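Lactaldehyde dehydrogenase (Methanocaldococcus jannaschii, PDB 3PQA) oxidises lactaldehyde to lactate with NAD(+) as the preferred electron acceptor, a step in the biosynthesis of coenzyme F420. Local coordinates at residues K67-K72 with A177-N182; I124-E129 with S455-I460; V214-F219 with K237-L242; M280-E285 with P375-N380; E324-V329 with T369-I374. One frame throughout, in Å; residues are numbered along the deposited sequence. Where two conformers were deposited one is given.

Interaction 1: K67-K72 with A177-N182; sequences KQIKEK and AKIIEN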
# COMPACT_ATOMS: atom_id res chain seq x y z
N LYS B 67 -7.38 28.56 0.83
CA LYS B 67 -8.05 29.63 0.11
C LYS B 67 -7.60 31.00 0.62
O LYS B 67 -7.27 31.88 -0.17
CB LYS B 67 -9.57 29.49 0.19
CG LYS B 67 -10.33 30.53 -0.62
CD LYS B 67 -11.81 30.21 -0.64
CE LYS B 67 -12.61 31.35 -1.26
NZ LYS B 67 -12.93 32.42 -0.27
N GLN B 68 -7.57 31.17 1.94
CA GLN B 68 -7.13 32.45 2.52
C GLN B 68 -5.68 32.82 2.20
O GLN B 68 -5.38 34.00 1.93
CB GLN B 68 -7.30 32.45 4.03
CG GLN B 68 -8.74 32.43 4.52
CD GLN B 68 -8.77 32.47 6.02
OE1 GLN B 68 -8.38 33.46 6.62
NE2 GLN B 68 -9.18 31.37 6.63
N ILE B 69 -4.78 31.83 2.24
CA ILE B 69 -3.37 32.05 1.91
C ILE B 69 -3.27 32.52 0.46
O ILE B 69 -2.55 33.47 0.16
CB ILE B 69 -2.51 30.77 2.11
CG1 ILE B 69 -2.45 30.39 3.59
CG2 ILE B 69 -1.08 30.96 1.56
CD1 ILE B 69 -1.78 29.02 3.89
N LYS B 70 -4.00 31.85 -0.43
CA LYS B 70 -4.04 32.25 -1.83
C LYS B 70 -4.54 33.68 -2.02
O LYS B 70 -3.97 34.44 -2.81
CB LYS B 70 -4.87 31.25 -2.64
CG LYS B 70 -4.92 31.50 -4.14
CD LYS B 70 -5.78 30.43 -4.83
CE LYS B 70 -6.09 30.76 -6.28
NZ LYS B 70 -4.90 30.54 -7.14
N GLU B 71 -5.58 34.07 -1.28
CA GLU B 71 -6.14 35.43 -1.40
C GLU B 71 -5.20 36.51 -0.83
O GLU B 71 -5.29 37.68 -1.22
CB GLU B 71 -7.52 35.52 -0.75
CG GLU B 71 -8.58 34.70 -1.49
CD GLU B 71 -9.92 34.63 -0.77
OE1 GLU B 71 -9.98 34.89 0.45
OE2 GLU B 71 -10.92 34.29 -1.44
N LYS B 72 -4.30 36.09 0.06
CA LYS B 72 -3.34 36.99 0.70
C LYS B 72 -1.91 36.76 0.20
O LYS B 72 -0.95 37.19 0.85
CB LYS B 72 -3.39 36.82 2.22
CG LYS B 72 -4.71 37.28 2.86
CD LYS B 72 -4.71 37.02 4.37
CE LYS B 72 -4.25 38.24 5.15
NZ LYS B 72 -5.38 39.19 5.36
N ALA B 177 -1.77 32.25 11.79
CA ALA B 177 -2.60 31.98 12.96
C ALA B 177 -3.98 32.66 12.86
O ALA B 177 -5.00 32.04 13.16
CB ALA B 177 -1.88 32.41 14.25
N LYS B 178 -3.98 33.93 12.42
CA LYS B 178 -5.22 34.65 12.12
C LYS B 178 -6.05 33.91 11.05
O LYS B 178 -7.26 33.75 11.20
CB LYS B 178 -4.92 36.07 11.65
CG LYS B 178 -4.34 36.97 12.73
CD LYS B 178 -3.94 38.30 12.11
CE LYS B 178 -3.24 39.20 13.11
NZ LYS B 178 -2.75 40.42 12.41
N ILE B 179 -5.37 33.46 9.99
CA ILE B 179 -6.01 32.66 8.93
C ILE B 179 -6.64 31.36 9.47
O ILE B 179 -7.78 31.03 9.14
CB ILE B 179 -5.01 32.35 7.77
CG1 ILE B 179 -4.84 33.60 6.89
CG2 ILE B 179 -5.46 31.14 6.93
CD1 ILE B 179 -3.68 33.51 5.91
N ILE B 180 -5.89 30.64 10.32
CA ILE B 180 -6.40 29.42 10.97
C ILE B 180 -7.61 29.76 11.85
O ILE B 180 -8.64 29.09 11.78
CB ILE B 180 -5.30 28.70 11.80
CG1 ILE B 180 -4.23 28.14 10.85
CG2 ILE B 180 -5.90 27.57 12.67
CD1 ILE B 180 -2.90 27.82 11.49
N GLU B 181 -7.48 30.82 12.66
CA GLU B 181 -8.59 31.31 13.48
C GLU B 181 -9.86 31.58 12.63
O GLU B 181 -10.95 31.19 13.01
CB GLU B 181 -8.16 32.55 14.27
CG GLU B 181 -9.23 33.16 15.17
CD GLU B 181 -8.78 34.44 15.86
OE1 GLU B 181 -7.57 34.57 16.18
OE2 GLU B 181 -9.64 35.31 16.08
N ASN B 182 -9.71 32.24 11.48
CA ASN B 182 -10.84 32.50 10.58
C ASN B 182 -11.53 31.22 10.10
O ASN B 182 -12.76 31.14 10.05
CB ASN B 182 -10.40 33.31 9.37
CG ASN B 182 -10.00 34.73 9.73
OD1 ASN B 182 -10.45 35.28 10.73
ND2 ASN B 182 -9.14 35.32 8.91
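Q68 reaches across from helix 55-71 to I179 and N182 on helix 171-186, and its amide supplies both hydrogen bonds of this helix-helix packing in the aldehyde dehydrogenase fold. The two short helical segments run 134° apart in direction, with axes 10.3 Å apart at closest approach. Going out along Q68, CB rests against I179, 3.7 Å from its CG2, and the chain then runs extended past the isoleucine, the two side chains pointing in opposite directions. CD lies against the same CG2 branch. At the tip the amide splits its two ends between neighbouring turns of the partner helix. OE1 accepts from N182 ND2 at 3.0 Å, a fairly straight bond (166°) with Q68 OE1 lying in the plane of the N182 amide, the two amides being turned 32° against each other. NE2 donates to the backbone carbonyl I179 O at 2.9 Å, a more bent bond, and also to N64 OD1 one turn back on its own helix. These partners fix which way round the amide sits. A leucine here would probably leave I179 O and N182 ND2 without their side-chain partner across the interface. I69 packs on V95 and F102 of helix 88-111, while I179 CD1 reaches the side chains of helix 55-71, 4.1 Å from I69 CG1 and 4.0 Å from K72 CD.

Interaction 2: I124-E129 with S455-I460; sequences IFTRRE and SNIKTI
E129 OE2 takes two positive groups at once: K458 NZ from the opposite strand at 2.8 Å, and R127 NE from its own strand at 2.9 Å. The lysine comes in on the syn side of the carboxylate, 24° out of its plane; the arginine uses the anti lone pair and keeps the oxygen in its guanidinium plane. R127 gets there because its chain is extended from CG to NE, with CG anti to the backbone N (chi1 169°). Water 1 lies within bonding distance of both E129 OE1 and K458 NZ, and A411 O and L414 O of the second subunit are further acceptors for the ammonium, so this network reaches the subunit interface. Beneath it run the backbone bonds of an antiparallel pair, with F125-I460, R127-K458 and E129-N456 as the hydrogen-bonded pairs; the straightest is I460 N to F125 O, at 176°. Strands 122-138 and 455-463 belong to the extension through which aldehyde dehydrogenase subunits associate, and here T459 and I460 also pair in parallel with a strand of the second subunit, carrying the sheet across the interface. On the face that bears T126 and R128, the R128 guanidinium lies alongside I457, whose CG1 sits over one of its faces, 3.6 Å from CZ; NE is held by a salt bridge to E452. On the opposite face I460 covers the F125 ring in a CH-pi contact, CB standing 4.1 Å from the centroid, and I460 CD1 touches F125 CE2 at 3.7 Å.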
# COMPACT_ATOMS: atom_id res chain seq x y z
N ILE B 124 -9.67 -8.33 11.45
CA ILE B 124 -8.62 -7.50 12.05
C ILE B 124 -8.36 -6.28 11.19
O ILE B 124 -8.00 -6.40 10.02
CB ILE B 124 -7.30 -8.28 12.29
CG1 ILE B 124 -7.56 -9.49 13.20
CG2 ILE B 124 -6.23 -7.33 12.84
CD1 ILE B 124 -6.36 -10.38 13.47
N PHE B 125 -8.55 -5.08 11.74
CA PHE B 125 -8.29 -3.89 10.95
C PHE B 125 -7.66 -2.78 11.79
O PHE B 125 -7.71 -2.83 13.02
CB PHE B 125 -9.56 -3.41 10.22
CG PHE B 125 -10.65 -2.90 11.12
CD1 PHE B 125 -11.52 -3.79 11.77
CD2 PHE B 125 -10.81 -1.54 11.32
CE1 PHE B 125 -12.52 -3.31 12.62
CE2 PHE B 125 -11.82 -1.05 12.16
CZ PHE B 125 -12.67 -1.95 12.81
N THR B 126 -7.07 -1.81 11.12
CA THR B 126 -6.40 -0.71 11.82
C THR B 126 -7.20 0.59 11.71
O THR B 126 -8.05 0.74 10.84
CB THR B 126 -4.98 -0.47 11.26
OG1 THR B 126 -5.05 -0.12 9.86
CG2 THR B 126 -4.12 -1.71 11.44
N ARG B 127 -6.92 1.50 12.64
CA ARG B 127 -7.53 2.81 12.68
C ARG B 127 -6.45 3.75 13.20
O ARG B 127 -5.75 3.40 14.15
CB ARG B 127 -8.73 2.77 13.63
CG ARG B 127 -9.35 4.10 14.01
CD ARG B 127 -10.56 3.86 14.92
NE ARG B 127 -11.08 5.10 15.50
CZ ARG B 127 -11.95 5.90 14.89
NH1 ARG B 127 -12.40 5.60 13.67
NH2 ARG B 127 -12.37 7.01 15.49
N ARG B 128 -6.27 4.89 12.55
CA ARG B 128 -5.31 5.89 13.02
C ARG B 128 -6.08 6.87 13.92
O ARG B 128 -7.21 7.25 13.60
CB ARG B 128 -4.65 6.64 11.84
CG ARG B 128 -3.79 5.82 10.84
CD ARG B 128 -2.67 5.05 11.51
NE ARG B 128 -1.67 4.46 10.60
CZ ARG B 128 -1.69 3.23 10.05
NH1 ARG B 128 -2.71 2.39 10.20
NH2 ARG B 128 -0.65 2.85 9.32
N GLU B 129 -5.50 7.22 15.06
CA GLU B 129 -6.10 8.21 15.98
C GLU B 129 -5.06 9.26 16.37
O GLU B 129 -3.87 8.97 16.32
CB GLU B 129 -6.65 7.52 17.23
CG GLU B 129 -7.78 6.53 16.92
CD GLU B 129 -8.48 5.97 18.14
OE1 GLU B 129 -7.95 6.11 19.26
OE2 GLU B 129 -9.55 5.35 17.95
N SER B 455 -0.12 10.40 14.30
CA SER B 455 -1.20 9.56 14.77
C SER B 455 -0.65 8.27 15.37
O SER B 455 0.53 7.93 15.19
CB SER B 455 -2.23 9.33 13.65
OG SER B 455 -1.66 8.78 12.49
N ASN B 456 -1.50 7.60 16.14
CA ASN B 456 -1.18 6.28 16.70
C ASN B 456 -2.08 5.25 16.05
O ASN B 456 -3.24 5.53 15.75
CB ASN B 456 -1.44 6.27 18.21
CG ASN B 456 -0.44 7.11 18.98
OD1 ASN B 456 0.77 7.10 18.70
ND2 ASN B 456 -0.94 7.84 19.98
N ILE B 457 -1.54 4.05 15.84
CA ILE B 457 -2.35 2.95 15.32
C ILE B 457 -3.19 2.34 16.44
O ILE B 457 -2.74 2.21 17.60
CB ILE B 457 -1.47 1.86 14.65
CG1 ILE B 457 -0.76 2.42 13.42
CG2 ILE B 457 -2.35 0.63 14.23
CD1 ILE B 457 0.33 1.49 12.83
N LYS B 458 -4.43 1.98 16.10
CA LYS B 458 -5.28 1.16 16.95
C LYS B 458 -5.62 -0.05 16.12
O LYS B 458 -6.07 0.09 14.98
CB LYS B 458 -6.56 1.90 17.36
CG LYS B 458 -7.57 1.01 18.11
CD LYS B 458 -8.83 1.78 18.51
CE LYS B 458 -8.61 2.67 19.74
NZ LYS B 458 -9.84 3.51 20.01
N THR B 459 -5.37 -1.23 16.68
CA THR B 459 -5.73 -2.49 16.02
C THR B 459 -7.00 -3.00 16.66
O THR B 459 -7.08 -3.15 17.89
CB THR B 459 -4.60 -3.52 16.19
OG1 THR B 459 -3.37 -2.93 15.75
CG2 THR B 459 -4.92 -4.80 15.39
N ILE B 460 -8.02 -3.25 15.84
CA ILE B 460 -9.33 -3.66 16.33
C ILE B 460 -9.55 -5.08 15.81
O ILE B 460 -9.32 -5.35 14.63
CB ILE B 460 -10.46 -2.71 15.83
CG1 ILE B 460 -10.20 -1.28 16.34
CG2 ILE B 460 -11.84 -3.20 16.30
CD1 ILE B 460 -11.06 -0.21 15.71
O HOH W 1 -9.87 6.35 21.34

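Interaction 3: V214-F219 with K237-L242; sequences VNMISF and KIALEL
A239 N donates to I217 O at 2.8 Å, the shortest of five backbone bonds joining the two strands and nearly straight at 172°. The others alternate along the pair, beginning with K237 N to N215 O, I217 N to K237 O and F219 N to A239 O. This in-register, parallel pairing, with the strand directions only 4° apart, is the closing step of a right-handed beta-alpha-beta crossover: strand 216-220, helix 223-232, strand 237-241, in the Rossmann-like NAD(+)-binding domain. G221 to G226, at the end of the first strand and the start of helix 223-232, are assigned to the cofactor by similarity, and V225 lies against F219. The second strand ends at E241, probably an active-site residue as in its relatives; its backbone N makes the last of the five bonds, to F219 O at 2.9 Å. A chi1 of 169° carries the F219 ring along the strand pair until L242 CD2 meets its edge, 3.7 Å from CD2 of the ring. L240 CD2 packs against F219 CB at 3.9 Å on the same side, and I229 of the crossover helix adds to that layer. On the other face M216 crosses K237, their CB atoms 4.0 Å apart. K237 then turns away, its NZ donating to E453 O, while S218 OG on this face bonds K150 NZ.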
# COMPACT_ATOMS: atom_id res chain seq x y z
N VAL B 214 2.05 17.54 26.63
CA VAL B 214 2.32 17.52 25.19
C VAL B 214 2.64 16.07 24.80
O VAL B 214 3.42 15.42 25.48
CB VAL B 214 3.46 18.50 24.83
CG1 VAL B 214 3.89 18.36 23.36
CG2 VAL B 214 3.02 19.95 25.13
N ASN B 215 2.02 15.57 23.73
CA ASN B 215 2.15 14.16 23.36
C ASN B 215 3.23 13.87 22.32
O ASN B 215 3.74 12.74 22.21
CB ASN B 215 0.80 13.62 22.88
CG ASN B 215 -0.25 13.65 23.99
OD1 ASN B 215 -1.17 14.46 23.98
ND2 ASN B 215 -0.08 12.78 24.98
N MET B 216 3.56 14.90 21.55
CA MET B 216 4.50 14.77 20.45
C MET B 216 5.19 16.09 20.20
O MET B 216 4.56 17.15 20.29
CB MET B 216 3.79 14.28 19.18
CG MET B 216 4.62 14.40 17.92
SD MET B 216 4.01 13.38 16.59
CE MET B 216 5.28 13.77 15.35
N ILE B 217 6.48 16.02 19.89
CA ILE B 217 7.26 17.20 19.49
C ILE B 217 7.67 17.02 18.05
O ILE B 217 8.18 15.96 17.66
CB ILE B 217 8.53 17.41 20.38
CG1 ILE B 217 8.15 17.57 21.85
CG2 ILE B 217 9.38 18.60 19.87
CD1 ILE B 217 7.17 18.69 22.11
N SER B 218 7.40 18.05 17.25
CA SER B 218 7.88 18.12 15.89
C SER B 218 8.64 19.42 15.76
O SER B 218 8.04 20.51 15.79
CB SER B 218 6.73 18.09 14.90
OG SER B 218 7.20 18.09 13.57
N PHE B 219 9.95 19.30 15.60
CA PHE B 219 10.88 20.44 15.62
C PHE B 219 11.66 20.47 14.32
O PHE B 219 12.16 19.42 13.87
CB PHE B 219 11.86 20.31 16.78
CG PHE B 219 13.01 21.29 16.72
CD1 PHE B 219 12.86 22.58 17.22
CD2 PHE B 219 14.24 20.92 16.17
CE1 PHE B 219 13.91 23.50 17.18
CE2 PHE B 219 15.30 21.84 16.13
CZ PHE B 219 15.13 23.13 16.62
N LYS B 237 6.39 11.16 21.53
CA LYS B 237 6.81 10.91 20.14
C LYS B 237 7.63 12.10 19.70
O LYS B 237 7.30 13.24 20.05
CB LYS B 237 5.60 10.74 19.21
CG LYS B 237 5.07 9.31 19.09
CD LYS B 237 4.05 9.14 17.94
CE LYS B 237 4.67 8.63 16.64
NZ LYS B 237 3.63 8.07 15.69
N ILE B 238 8.70 11.86 18.95
CA ILE B 238 9.62 12.92 18.54
C ILE B 238 9.91 12.85 17.05
O ILE B 238 10.32 11.81 16.55
CB ILE B 238 10.98 12.81 19.29
CG1 ILE B 238 10.77 12.88 20.80
CG2 ILE B 238 11.95 13.91 18.84
CD1 ILE B 238 11.97 12.41 21.61
N ALA B 239 9.69 13.96 16.37
CA ALA B 239 10.11 14.14 14.98
C ALA B 239 11.05 15.34 14.90
O ALA B 239 10.75 16.40 15.45
CB ALA B 239 8.89 14.32 14.07
N LEU B 240 12.19 15.16 14.24
CA LEU B 240 13.22 16.20 14.13
C LEU B 240 13.66 16.35 12.69
O LEU B 240 13.96 15.35 12.00
CB LEU B 240 14.43 15.85 15.01
CG LEU B 240 14.22 15.60 16.51
CD1 LEU B 240 15.52 15.14 17.13
CD2 LEU B 240 13.67 16.85 17.21
N GLU B 241 13.67 17.60 12.22
CA GLU B 241 14.17 17.92 10.88
C GLU B 241 15.26 18.95 11.11
O GLU B 241 14.98 20.10 11.45
CB GLU B 241 13.05 18.49 10.00
CG GLU B 241 11.97 17.48 9.60
CD GLU B 241 12.39 16.53 8.49
OE1 GLU B 241 13.41 16.77 7.79
OE2 GLU B 241 11.67 15.54 8.29
N LEU B 242 16.51 18.52 10.96
CA LEU B 242 17.62 19.33 11.39
C LEU B 242 18.44 19.70 10.16
O LEU B 242 17.90 19.75 9.05
CB LEU B 242 18.42 18.59 12.48
CG LEU B 242 17.56 17.94 13.58
CD1 LEU B 242 18.37 17.07 14.52
CD2 LEU B 242 16.76 18.98 14.37

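Interaction 4: M280-E285 with P375-N380; sequences MILVDE and PIIRTN
The R378 guanidinium has water 2 at its edge and in its plane, NH2 donating to it at 3.0 Å; the same water donates to E285 O and so ties the arginine to the other segment. Salt bridges from NE to E357 and from NH2 to D289 hold the group as well. The E285 carboxylate crosses the N380 amide with the planes 50° apart, and OE2 and ND2 stay 3.5 Å from each other. Between these ends the strands pair in parallel with five backbone bonds, from I281 N to P375 O at 2.9 Å through to E285 N to T379 O. On one face L282 and I377 lie side by side. A chi2 of 85° turns I377 CD1 to the side, where it meets L282 CD2 at 3.8 Å and M280 CB at 4.1 Å. On the other face V283 CG1 meets I376 CG2 at 3.7 Å, crossing it at a slant. Strand 278-284 is flanked on its far edge by strand 246-250, and strand 373-379 by strand 350-357, so the pair is inside the sheet of the catalytic domain; helix 288-300 packs on the I281 and V283 face through F295 and A288, and helix 384-388 covers M280 and L282 through I387.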
# COMPACT_ATOMS: atom_id res chain seq x y z
N MET B 280 29.16 21.47 0.69
CA MET B 280 30.49 21.32 0.07
C MET B 280 30.30 20.76 -1.33
O MET B 280 29.31 20.07 -1.60
CB MET B 280 31.42 20.42 0.93
CG MET B 280 31.05 18.93 1.07
SD MET B 280 32.17 17.94 2.13
CE MET B 280 31.10 17.57 3.55
N ILE B 281 31.23 21.09 -2.22
CA ILE B 281 31.21 20.51 -3.57
C ILE B 281 32.50 19.70 -3.68
O ILE B 281 33.59 20.25 -3.44
CB ILE B 281 31.14 21.59 -4.70
CG1 ILE B 281 29.87 22.43 -4.56
CG2 ILE B 281 31.24 20.94 -6.10
CD1 ILE B 281 29.77 23.59 -5.55
N LEU B 282 32.35 18.41 -3.99
CA LEU B 282 33.48 17.55 -4.35
C LEU B 282 33.51 17.43 -5.86
O LEU B 282 32.50 17.09 -6.48
CB LEU B 282 33.35 16.18 -3.67
CG LEU B 282 32.98 16.18 -2.19
CD1 LEU B 282 32.88 14.75 -1.65
CD2 LEU B 282 34.00 16.98 -1.39
N VAL B 283 34.65 17.73 -6.46
CA VAL B 283 34.76 17.73 -7.92
C VAL B 283 35.99 16.94 -8.35
O VAL B 283 37.05 17.03 -7.74
CB VAL B 283 34.74 19.18 -8.51
CG1 VAL B 283 35.91 20.03 -7.97
CG2 VAL B 283 34.72 19.15 -10.04
N ASP B 284 35.82 16.12 -9.39
CA ASP B 284 36.94 15.34 -9.91
C ASP B 284 38.10 16.25 -10.31
O ASP B 284 37.88 17.27 -10.97
CB ASP B 284 36.52 14.51 -11.12
CG ASP B 284 37.54 13.44 -11.45
OD1 ASP B 284 37.39 12.32 -10.94
OD2 ASP B 284 38.51 13.73 -12.18
N GLU B 285 39.31 15.86 -9.91
CA GLU B 285 40.55 16.58 -10.25
C GLU B 285 40.62 16.97 -11.71
O GLU B 285 41.07 18.08 -12.05
CB GLU B 285 41.79 15.74 -9.92
CG GLU B 285 42.12 15.68 -8.44
CD GLU B 285 43.33 14.82 -8.12
OE1 GLU B 285 44.01 14.36 -9.06
OE2 GLU B 285 43.57 14.56 -6.92
N PRO B 375 32.68 25.71 0.10
CA PRO B 375 33.98 25.07 -0.07
C PRO B 375 33.92 24.07 -1.22
O PRO B 375 32.94 23.31 -1.35
CB PRO B 375 34.18 24.33 1.25
CG PRO B 375 32.76 23.99 1.69
CD PRO B 375 31.89 25.11 1.20
N ILE B 376 34.96 24.09 -2.04
CA ILE B 376 35.10 23.17 -3.16
C ILE B 376 36.37 22.38 -2.92
O ILE B 376 37.42 22.97 -2.63
CB ILE B 376 35.21 23.93 -4.51
CG1 ILE B 376 33.92 24.72 -4.79
CG2 ILE B 376 35.51 22.93 -5.65
CD1 ILE B 376 33.99 25.69 -5.95
N ILE B 377 36.28 21.05 -3.02
CA ILE B 377 37.41 20.17 -2.78
C ILE B 377 37.65 19.36 -4.03
O ILE B 377 36.75 18.64 -4.48
CB ILE B 377 37.15 19.20 -1.60
CG1 ILE B 377 36.82 19.96 -0.31
CG2 ILE B 377 38.33 18.22 -1.42
CD1 ILE B 377 35.33 20.34 -0.17
N ARG B 378 38.84 19.47 -4.61
CA ARG B 378 39.15 18.64 -5.77
C ARG B 378 39.73 17.32 -5.29
O ARG B 378 40.56 17.28 -4.38
CB ARG B 378 40.06 19.36 -6.78
CG ARG B 378 41.55 19.36 -6.45
CD ARG B 378 42.33 20.06 -7.55
NE ARG B 378 41.98 21.47 -7.65
CZ ARG B 378 42.07 22.21 -8.75
NH1 ARG B 378 41.72 23.49 -8.73
NH2 ARG B 378 42.51 21.67 -9.88
N THR B 379 39.26 16.22 -5.87
CA THR B 379 39.68 14.91 -5.41
C THR B 379 39.51 13.85 -6.49
O THR B 379 39.03 14.14 -7.58
CB THR B 379 38.92 14.50 -4.12
OG1 THR B 379 39.50 13.30 -3.60
CG2 THR B 379 37.46 14.28 -4.40
N ASN B 380 39.91 12.62 -6.19
CA ASN B 380 39.63 11.52 -7.10
C ASN B 380 38.32 10.82 -6.75
O ASN B 380 37.84 10.88 -5.63
CB ASN B 380 40.79 10.54 -7.14
CG ASN B 380 41.98 11.09 -7.89
OD1 ASN B 380 41.85 11.52 -9.05
ND2 ASN B 380 43.14 11.08 -7.26
O HOH W 2 43.51 18.98 -10.69
O HOH W 3 43.21 15.81 -4.81

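Interaction 5: E324-V329 with T369-I374; sequences EWVEKV and TFAPVI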
# COMPACT_ATOMS: atom_id res chain seq x y z
N GLU B 324 28.45 37.80 11.47
CA GLU B 324 29.75 38.00 12.11
C GLU B 324 30.41 36.67 12.41
O GLU B 324 31.61 36.49 12.21
CB GLU B 324 29.61 38.83 13.40
CG GLU B 324 29.18 40.28 13.15
CD GLU B 324 28.84 41.06 14.42
OE1 GLU B 324 28.43 40.44 15.43
OE2 GLU B 324 28.97 42.30 14.40
N TRP B 325 29.62 35.72 12.91
CA TRP B 325 30.10 34.38 13.15
C TRP B 325 30.60 33.75 11.84
O TRP B 325 31.68 33.17 11.80
CB TRP B 325 29.03 33.53 13.81
CG TRP B 325 29.43 32.11 13.99
CD1 TRP B 325 30.20 31.59 14.99
CD2 TRP B 325 29.07 31.00 13.14
NE1 TRP B 325 30.35 30.23 14.82
CE2 TRP B 325 29.66 29.85 13.69
CE3 TRP B 325 28.31 30.89 11.98
CZ2 TRP B 325 29.52 28.58 13.11
CZ3 TRP B 325 28.16 29.62 11.40
CH2 TRP B 325 28.76 28.49 11.97
N VAL B 326 29.81 33.89 10.76
CA VAL B 326 30.17 33.32 9.45
C VAL B 326 31.50 33.89 8.96
O VAL B 326 32.35 33.17 8.43
CB VAL B 326 29.06 33.54 8.39
CG1 VAL B 326 29.54 33.11 7.00
CG2 VAL B 326 27.81 32.75 8.76
N GLU B 327 31.66 35.20 9.15
CA GLU B 327 32.89 35.92 8.83
C GLU B 327 34.10 35.28 9.51
O GLU B 327 35.14 35.08 8.88
CB GLU B 327 32.74 37.37 9.26
CG GLU B 327 33.90 38.30 8.93
CD GLU B 327 33.53 39.75 9.18
OE1 GLU B 327 33.18 40.11 10.33
OE2 GLU B 327 33.57 40.54 8.22
N LYS B 328 33.95 34.96 10.79
CA LYS B 328 35.00 34.33 11.59
C LYS B 328 35.34 32.93 11.10
O LYS B 328 36.51 32.53 11.12
CB LYS B 328 34.60 34.28 13.06
CG LYS B 328 34.73 35.60 13.77
CD LYS B 328 33.96 35.59 15.07
CE LYS B 328 33.99 36.95 15.72
NZ LYS B 328 32.91 37.08 16.74
N VAL B 329 34.32 32.18 10.68
CA VAL B 329 34.51 30.84 10.16
C VAL B 329 35.27 30.89 8.84
O VAL B 329 36.17 30.10 8.59
CB VAL B 329 33.16 30.09 10.01
CG1 VAL B 329 33.37 28.72 9.40
CG2 VAL B 329 32.46 29.96 11.36
N THR B 369 27.17 26.27 8.02
CA THR B 369 27.27 27.72 8.18
C THR B 369 25.94 28.46 7.95
O THR B 369 25.81 29.62 8.33
CB THR B 369 28.37 28.33 7.27
OG1 THR B 369 28.04 28.07 5.90
CG2 THR B 369 29.75 27.77 7.60
N PHE B 370 24.96 27.81 7.33
CA PHE B 370 23.71 28.50 6.98
C PHE B 370 24.04 29.86 6.36
O PHE B 370 23.60 30.92 6.84
CB PHE B 370 22.82 28.66 8.22
CG PHE B 370 21.53 27.88 8.14
CD1 PHE B 370 21.54 26.52 7.83
CD2 PHE B 370 20.31 28.51 8.39
CE1 PHE B 370 20.35 25.81 7.77
CE2 PHE B 370 19.12 27.80 8.32
CZ PHE B 370 19.14 26.45 8.00
N ALA B 371 24.85 29.83 5.31
CA ALA B 371 25.39 31.05 4.72
C ALA B 371 25.82 30.77 3.29
O ALA B 371 26.00 29.60 2.91
CB ALA B 371 26.58 31.53 5.52
N PRO B 372 26.01 31.84 2.49
CA PRO B 372 26.36 31.61 1.09
C PRO B 372 27.86 31.41 0.91
O PRO B 372 28.51 32.13 0.16
CB PRO B 372 25.89 32.90 0.41
CG PRO B 372 26.11 33.96 1.49
CD PRO B 372 25.77 33.27 2.79
N VAL B 373 28.39 30.42 1.64
CA VAL B 373 29.82 30.11 1.69
C VAL B 373 30.03 28.67 1.22
O VAL B 373 29.58 27.72 1.90
CB VAL B 373 30.39 30.26 3.13
CG1 VAL B 373 31.85 29.81 3.19
CG2 VAL B 373 30.24 31.70 3.62
N ILE B 374 30.71 28.51 0.09
CA ILE B 374 30.85 27.21 -0.57
C ILE B 374 32.31 26.75 -0.67
O ILE B 374 33.09 27.33 -1.44
CB ILE B 374 30.25 27.22 -1.99
CG1 ILE B 374 28.85 27.88 -2.01
CG2 ILE B 374 30.27 25.80 -2.61
CD1 ILE B 374 27.80 27.21 -1.08
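With chi1 at 172°, V326 sets CG1 across from the backbone N and CG2 across from the carbonyl carbon, which lets both methyls reach residues of 369-374. CG1 touches A371 CB and V373 CG2, each at 3.7 Å, while CG2 lies against the same A371 CB and stands 3.7 Å from the carbonyl T369 O. The alanine methyl is thus straddled by the valine's two branches, whereas V373 slides past V326 in the opposite direction. W325 turns its indole so that its six-membered ring presents an edge to T369: CZ3 is 3.8 Å from T369 CA. V329 CG2 sits over one face of that indole, and its other methyl, CG1, reaches T369 CG2 at 4.2 Å. In the catalytic domain this lays helix 320-335 against the loop and the first residue of strand 373-379, where P372 centres an inverse gamma turn. Replacing V326 by an alanine takes away the methyls that pack on A371 CB and V373 CG2 and would probably open a gap there. F351 of strand 350-357 touches both V326 and V373. H322 NE2 donates to F370 O; the H322 ring also meets that of W325, at about 25°.

Interactions 3 and 4 are buried parallel strand pairs, one in the cofactor-binding sheet and one in the catalytic sheet, held mainly by backbone bonds, with apolar side chains on the faces. Interaction 2 is antiparallel and only partly buried, with charged groups on both faces, networked on one, and the second subunit close by; it meets interaction 3 where K237 NZ bonds weakly to S455 O, and both reach the same sheet. Interactions 4 and 5 share strand 373-379 and touch at I281 and I374, but interaction 5 has no hydrogen bond between its segments and packs mostly by apolar contact. Interaction 1 is partly buried helix packing in which one glutamine amide bonds to a backbone carbonyl and an asparagine.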